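Long-range contact in fiber protein (Human adenovirus 14, PDB 3F0Y), which forms the trimeric knob of the viral fiber and probably mediates attachment to cellular receptors, which for some species B adenoviruses include CD46: residues Y71-S84 and D168-G182. Numbering follows the deposited sequence. Where two conformers were deposited one is given.
Sequences YRNINFTAELFFDS and DTSYCIRITWSWNTG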
loop_
_atom_site.group_PDB
_atom_site.type_symbol
_atom_site.label_atom_id
_atom_site.label_comp_id
_atom_site.label_asym_id
_atom_site.label_seq_id
_atom_site.Cartn_x
_atom_site.Cartn_y
_atom_site.Cartn_z
ATOM N N TYR A 71 -9.827 -1.829 26.636
ATOM C CA TYR A 71 -11.260 -1.759 26.337
ATOM C C TYR A 71 -11.608 -2.500 25.042
ATOM O O TYR A 71 -10.801 -2.541 24.117
ATOM C CB TYR A 71 -11.699 -0.295 26.261
ATOM C CG TYR A 71 -11.542 0.442 27.574
ATOM C CD1 TYR A 71 -10.324 1.004 27.931
ATOM C CD2 TYR A 71 -12.608 0.567 28.462
ATOM C CE1 TYR A 71 -10.164 1.675 29.135
ATOM C CE2 TYR A 71 -12.460 1.240 29.672
ATOM C CZ TYR A 71 -11.235 1.791 30.002
ATOM O OH TYR A 71 -11.077 2.458 31.196
ATOM N N ARG A 72 -12.808 -3.086 24.998
ATOM C CA ARG A 72 -13.263 -3.874 23.848
ATOM C C ARG A 72 -13.795 -3.010 22.706
ATOM O O ARG A 72 -13.740 -3.408 21.544
ATOM C CB ARG A 72 -14.354 -4.860 24.278
ATOM C CG ARG A 72 -13.829 -6.092 24.999
ATOM C CD ARG A 72 -14.925 -6.835 25.760
ATOM N NE ARG A 72 -16.041 -7.252 24.907
ATOM C CZ ARG A 72 -17.007 -8.092 25.278
ATOM N NH1 ARG A 72 -17.019 -8.625 26.496
ATOM N NH2 ARG A 72 -17.974 -8.401 24.422
ATOM N N ASN A 73 -14.325 -1.840 23.046
ATOM C CA ASN A 73 -14.919 -0.928 22.072
ATOM C C ASN A 73 -14.263 0.438 22.194
ATOM O O ASN A 73 -14.491 1.162 23.166
ATOM C CB ASN A 73 -16.432 -0.810 22.281
ATOM C CG ASN A 73 -17.114 -2.158 22.395
ATOM O OD1 ASN A 73 -17.503 -2.585 23.484
ATOM N ND2 ASN A 73 -17.247 -2.845 21.270
ATOM N N ILE A 74 -13.436 0.777 21.211
ATOM C CA ILE A 74 -12.701 2.035 21.216
ATOM C C ILE A 74 -12.742 2.669 19.838
ATOM O O ILE A 74 -12.713 1.972 18.823
ATOM C CB ILE A 74 -11.223 1.815 21.608
ATOM C CG1 ILE A 74 -11.099 1.450 23.089
ATOM C CG2 ILE A 74 -10.384 3.058 21.316
ATOM C CD1 ILE A 74 -11.447 2.582 24.035
ATOM N N ASN A 75 -12.833 3.993 19.817
ATOM C CA ASN A 75 -12.538 4.761 18.620
ATOM C C ASN A 75 -11.885 6.085 19.000
ATOM O O ASN A 75 -12.231 6.692 20.020
ATOM C CB ASN A 75 -13.794 4.989 17.772
ATOM C CG ASN A 75 -14.787 5.920 18.432
ATOM O OD1 ASN A 75 -14.917 7.080 18.040
ATOM N ND2 ASN A 75 -15.488 5.422 19.444
ATOM N N PHE A 76 -10.916 6.509 18.197
ATOM C CA PHE A 76 -10.310 7.821 18.360
ATOM C C PHE A 76 -9.874 8.352 17.004
ATOM O O PHE A 76 -9.438 7.590 16.138
ATOM C CB PHE A 76 -9.145 7.781 19.357
ATOM C CG PHE A 76 -8.090 6.756 19.040
ATOM C CD1 PHE A 76 -8.147 5.486 19.596
ATOM C CD2 PHE A 76 -7.022 7.070 18.210
ATOM C CE1 PHE A 76 -7.170 4.542 19.317
ATOM C CE2 PHE A 76 -6.041 6.131 17.926
ATOM C CZ PHE A 76 -6.115 4.866 18.482
ATOM N N THR A 77 -10.013 9.662 16.829
ATOM C CA THR A 77 -9.813 10.295 15.534
ATOM C C THR A 77 -8.761 11.391 15.612
ATOM O O THR A 77 -8.793 12.229 16.514
ATOM C CB THR A 77 -11.128 10.900 15.012
ATOM O OG1 THR A 77 -12.108 9.864 14.886
ATOM C CG2 THR A 77 -10.922 11.569 13.656
ATOM N N ALA A 78 -7.822 11.360 14.671
ATOM C CA ALA A 78 -6.886 12.454 14.465
ATOM C C ALA A 78 -7.473 13.338 13.373
ATOM O O ALA A 78 -7.529 12.936 12.212
ATOM C CB ALA A 78 -5.526 11.922 14.052
ATOM N N GLU A 79 -7.937 14.523 13.761
ATOM C CA GLU A 79 -8.493 15.492 12.825
ATOM C C GLU A 79 -7.418 16.510 12.470
ATOM O O GLU A 79 -6.911 17.211 13.344
ATOM C CB GLU A 79 -9.686 16.216 13.445
ATOM C CG GLU A 79 -10.896 15.336 13.700
ATOM C CD GLU A 79 -12.100 16.139 14.143
ATOM O OE1 GLU A 79 -11.960 16.954 15.078
ATOM O OE2 GLU A 79 -13.189 15.961 13.556
ATOM N N LEU A 80 -7.074 16.583 11.187
ATOM C CA LEU A 80 -6.042 17.496 10.710
ATOM C C LEU A 80 -6.673 18.513 9.770
ATOM O O LEU A 80 -7.168 18.157 8.702
ATOM C CB LEU A 80 -4.929 16.726 9.994
ATOM C CG LEU A 80 -4.356 15.514 10.736
ATOM C CD1 LEU A 80 -3.276 14.857 9.897
ATOM C CD2 LEU A 80 -3.814 15.902 12.107
ATOM N N PHE A 81 -6.662 19.776 10.187
ATOM C CA PHE A 81 -7.227 20.868 9.405
ATOM C C PHE A 81 -6.108 21.761 8.892
ATOM O O PHE A 81 -5.171 22.078 9.626
ATOM C CB PHE A 81 -8.206 21.675 10.256
ATOM C CG PHE A 81 -9.350 20.858 10.791
ATOM C CD1 PHE A 81 -9.382 20.465 12.121
ATOM C CD2 PHE A 81 -10.380 20.460 9.955
ATOM C CE1 PHE A 81 -10.432 19.702 12.610
ATOM C CE2 PHE A 81 -11.433 19.700 10.436
ATOM C CZ PHE A 81 -11.461 19.319 11.767
ATOM N N PHE A 82 -6.217 22.158 7.627
ATOM C CA PHE A 82 -5.198 22.969 6.971
ATOM C C PHE A 82 -5.840 24.186 6.313
ATOM O O PHE A 82 -6.960 24.108 5.804
ATOM C CB PHE A 82 -4.459 22.145 5.915
ATOM C CG PHE A 82 -3.871 20.865 6.441
ATOM C CD1 PHE A 82 -4.643 19.713 6.526
ATOM C CD2 PHE A 82 -2.539 20.805 6.834
ATOM C CE1 PHE A 82 -4.101 18.526 7.007
ATOM C CE2 PHE A 82 -1.991 19.620 7.315
ATOM C CZ PHE A 82 -2.773 18.481 7.403
ATOM N N ASP A 83 -5.123 25.306 6.322
ATOM C CA ASP A 83 -5.607 26.532 5.682
ATOM C C ASP A 83 -5.377 26.484 4.169
ATOM O O ASP A 83 -4.830 25.508 3.650
ATOM C CB ASP A 83 -4.962 27.779 6.317
ATOM C CG ASP A 83 -3.447 27.812 6.176
ATOM O OD1 ASP A 83 -2.898 27.203 5.233
ATOM O OD2 ASP A 83 -2.801 28.469 7.020
ATOM N N SER A 84 -5.789 27.544 3.473
ATOM C CA SER A 84 -5.694 27.615 2.011
ATOM C C SER A 84 -4.268 27.495 1.457
ATOM O O SER A 84 -4.090 27.191 0.278
ATOM C CB SER A 84 -6.333 28.914 1.503
ATOM O OG SER A 84 -5.662 30.048 2.025
ATOM N N ASP A 168 -11.643 29.251 7.519
ATOM C CA ASP A 168 -10.260 29.147 7.048
ATOM C C ASP A 168 -9.761 27.706 6.892
ATOM O O ASP A 168 -8.592 27.497 6.582
ATOM C CB ASP A 168 -9.318 29.925 7.978
ATOM C CG ASP A 168 -9.307 29.381 9.393
ATOM O OD1 ASP A 168 -10.251 28.646 9.754
ATOM O OD2 ASP A 168 -8.358 29.690 10.143
ATOM N N THR A 169 -10.635 26.723 7.108
ATOM C CA THR A 169 -10.274 25.316 6.929
ATOM C C THR A 169 -10.516 24.900 5.478
ATOM O O THR A 169 -11.643 24.580 5.093
ATOM C CB THR A 169 -11.072 24.401 7.878
ATOM O OG1 THR A 169 -10.795 24.762 9.237
ATOM C CG2 THR A 169 -10.689 22.946 7.661
ATOM N N SER A 170 -9.449 24.907 4.682
ATOM C CA SER A 170 -9.537 24.614 3.250
ATOM C C SER A 170 -9.327 23.135 2.926
ATOM O O SER A 170 -9.782 22.664 1.884
ATOM C CB SER A 170 -8.516 25.452 2.478
ATOM O OG SER A 170 -8.730 26.836 2.687
ATOM N N TYR A 171 -8.617 22.418 3.797
ATOM C CA TYR A 171 -8.367 20.986 3.609
ATOM C C TYR A 171 -8.475 20.235 4.927
ATOM O O TYR A 171 -8.130 20.771 5.984
ATOM C CB TYR A 171 -6.985 20.755 2.996
ATOM C CG TYR A 171 -6.740 21.578 1.755
ATOM C CD1 TYR A 171 -6.059 22.792 1.826
ATOM C CD2 TYR A 171 -7.212 21.160 0.517
ATOM C CE1 TYR A 171 -5.841 23.557 0.691
ATOM C CE2 TYR A 171 -7.000 21.919 -0.623
ATOM C CZ TYR A 171 -6.317 23.116 -0.530
ATOM O OH TYR A 171 -6.110 23.866 -1.661
ATOM N N CYS A 172 -8.954 18.992 4.859
ATOM C CA CYS A 172 -9.126 18.159 6.047
ATOM C C CYS A 172 -8.656 16.729 5.811
ATOM O O CYS A 172 -8.888 16.152 4.743
ATOM C CB CYS A 172 -10.597 18.120 6.474
ATOM S SG CYS A 172 -11.408 19.716 6.528
ATOM N N ILE A 173 -7.993 16.172 6.819
ATOM C CA ILE A 173 -7.709 14.747 6.885
ATOM C C ILE A 173 -8.142 14.276 8.268
ATOM O O ILE A 173 -7.587 14.705 9.276
ATOM C CB ILE A 173 -6.208 14.443 6.686
ATOM C CG1 ILE A 173 -5.708 15.003 5.351
ATOM C CG2 ILE A 173 -5.960 12.942 6.747
ATOM C CD1 ILE A 173 -4.215 14.832 5.143
ATOM N N ARG A 174 -9.156 13.416 8.306
ATOM C CA ARG A 174 -9.649 12.851 9.556
ATOM C C ARG A 174 -9.380 11.355 9.550
ATOM O O ARG A 174 -9.935 10.628 8.732
ATOM C CB ARG A 174 -11.146 13.108 9.705
ATOM C CG ARG A 174 -11.526 14.573 9.841
ATOM C CD ARG A 174 -12.999 14.703 10.176
ATOM N NE ARG A 174 -13.417 16.080 10.445
ATOM C CZ ARG A 174 -13.925 16.921 9.544
ATOM N NH1 ARG A 174 -14.074 16.562 8.272
ATOM N NH2 ARG A 174 -14.284 18.140 9.926
ATOM N N ILE A 175 -8.518 10.907 10.460
ATOM C CA ILE A 175 -8.116 9.507 10.538
ATOM C C ILE A 175 -8.684 8.902 11.813
ATOM O O ILE A 175 -8.326 9.322 12.911
ATOM C CB ILE A 175 -6.580 9.359 10.553
ATOM C CG1 ILE A 175 -5.941 10.185 9.431
ATOM C CG2 ILE A 175 -6.188 7.897 10.418
ATOM C CD1 ILE A 175 -4.430 10.257 9.518
ATOM N N THR A 176 -9.569 7.919 11.659
ATOM C CA THR A 176 -10.240 7.284 12.790
ATOM C C THR A 176 -9.766 5.849 12.966
ATOM O O THR A 176 -9.942 5.020 12.076
ATOM C CB THR A 176 -11.769 7.267 12.599
ATOM O OG1 THR A 176 -12.257 8.610 12.513
ATOM C CG2 THR A 176 -12.458 6.554 13.765
ATOM N N TRP A 177 -9.160 5.574 14.119
ATOM C CA TRP A 177 -8.814 4.218 14.523
ATOM C C TRP A 177 -9.944 3.695 15.387
ATOM O O TRP A 177 -10.440 4.412 16.259
ATOM C CB TRP A 177 -7.528 4.202 15.347
ATOM C CG TRP A 177 -6.286 4.486 14.572
ATOM C CD1 TRP A 177 -5.437 3.571 14.032
ATOM C CD2 TRP A 177 -5.739 5.774 14.268
ATOM N NE1 TRP A 177 -4.396 4.207 13.400
ATOM C CE2 TRP A 177 -4.556 5.560 13.533
ATOM C CE3 TRP A 177 -6.135 7.088 14.547
ATOM C CZ2 TRP A 177 -3.764 6.612 13.066
ATOM C CZ3 TRP A 177 -5.346 8.133 14.084
ATOM C CH2 TRP A 177 -4.175 7.889 13.352
ATOM N N SER A 178 -10.348 2.451 15.156
ATOM C CA SER A 178 -11.418 1.854 15.944
ATOM C C SER A 178 -11.321 0.339 16.008
ATOM O O SER A 178 -10.734 -0.307 15.137
ATOM C CB SER A 178 -12.785 2.254 15.383
ATOM O OG SER A 178 -13.007 1.674 14.109
ATOM N N TRP A 179 -11.903 -0.223 17.060
ATOM C CA TRP A 179 -12.129 -1.656 17.114
ATOM C C TRP A 179 -13.339 -1.982 17.979
ATOM O O TRP A 179 -13.690 -1.226 18.886
ATOM C CB TRP A 179 -10.883 -2.400 17.597
ATOM C CG TRP A 179 -10.481 -2.114 19.006
ATOM C CD1 TRP A 179 -10.953 -2.723 20.128
ATOM C CD2 TRP A 179 -9.492 -1.175 19.443
ATOM N NE1 TRP A 179 -10.335 -2.210 21.240
ATOM C CE2 TRP A 179 -9.431 -1.260 20.849
ATOM C CE3 TRP A 179 -8.657 -0.265 18.783
ATOM C CZ2 TRP A 179 -8.568 -0.466 21.612
ATOM C CZ3 TRP A 179 -7.799 0.523 19.541
ATOM C CH2 TRP A 179 -7.762 0.416 20.940
ATOM N N ASN A 180 -13.971 -3.103 17.648
ATOM C CA ASN A 180 -15.139 -3.607 18.359
ATOM C C ASN A 180 -15.037 -5.132 18.417
ATOM O O ASN A 180 -15.415 -5.819 17.468
ATOM C CB ASN A 180 -16.416 -3.161 17.631
ATOM C CG ASN A 180 -17.694 -3.613 18.325
ATOM O OD1 ASN A 180 -17.662 -4.328 19.326
ATOM N ND2 ASN A 180 -18.832 -3.189 17.786
ATOM N N THR A 181 -14.512 -5.647 19.529
ATOM C CA THR A 181 -14.189 -7.066 19.660
ATOM C C THR A 181 -14.765 -7.686 20.928
ATOM O O THR A 181 -15.295 -6.985 21.788
ATOM C CB THR A 181 -12.658 -7.262 19.672
ATOM O OG1 THR A 181 -12.080 -6.455 20.707
ATOM C CG2 THR A 181 -12.061 -6.858 18.330
ATOM N N GLY A 182 -14.658 -9.008 21.027
ATOM C CA GLY A 182 -15.110 -9.747 22.204
ATOM C C GLY A 182 -14.088 -9.749 23.328
ATOM O O GLY A 182 -14.440 -9.941 24.491
HETATM O O HOH W 1 -14.796 18.042 13.175
HETATM O O HOH W 2 -6.348 26.424 -1.337
HETATM O O HOH W 3 -7.631 29.387 4.713
#
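Trp179 lies against Ile74, whose CB sits over the six-membered ring, 3.7 Å from its centroid. Trp179 CG sits between its own backbone N and carbonyl carbon (chi1 65°). This leans the indole over strand 73-82, and NE1 donates to Tyr71 O at 2.9 Å, in the indole plane. Phe76 takes Trp177 CB over one face, 3.8 Å from the ring centroid. Its ring and the Trp177 pyrrole ring are nearly parallel but slid apart, with little overlap. Ala78 CB meets the edge of the Trp177 indole. Strands 73-82 and 171-180 pair antiparallel in one sheet of the knob's beta-sandwich, and Trp177, Ile175 and Leu80 pack inward on strands 39-48 and 51-60. The other face carries Thr77, Thr176, Glu79, Arg174 and Phe81. Thr77 OG1 and Thr176 OG1 share a hydrogen bond of 2.7 Å. Arg174 NE forms a salt bridge with Glu79 OE2 at 3.1 Å, approaching from above the carboxylate plane. Arg174 NH2 reaches the Phe81 ring edge, 3.3 Å from CE2. At a classic beta bulge, Ser170 N and Tyr171 N both donate to Phe82 O. Water 1 links Glu79 OE2 to Arg174 NH2, while Arg163 O accepts from Arg174 NH1.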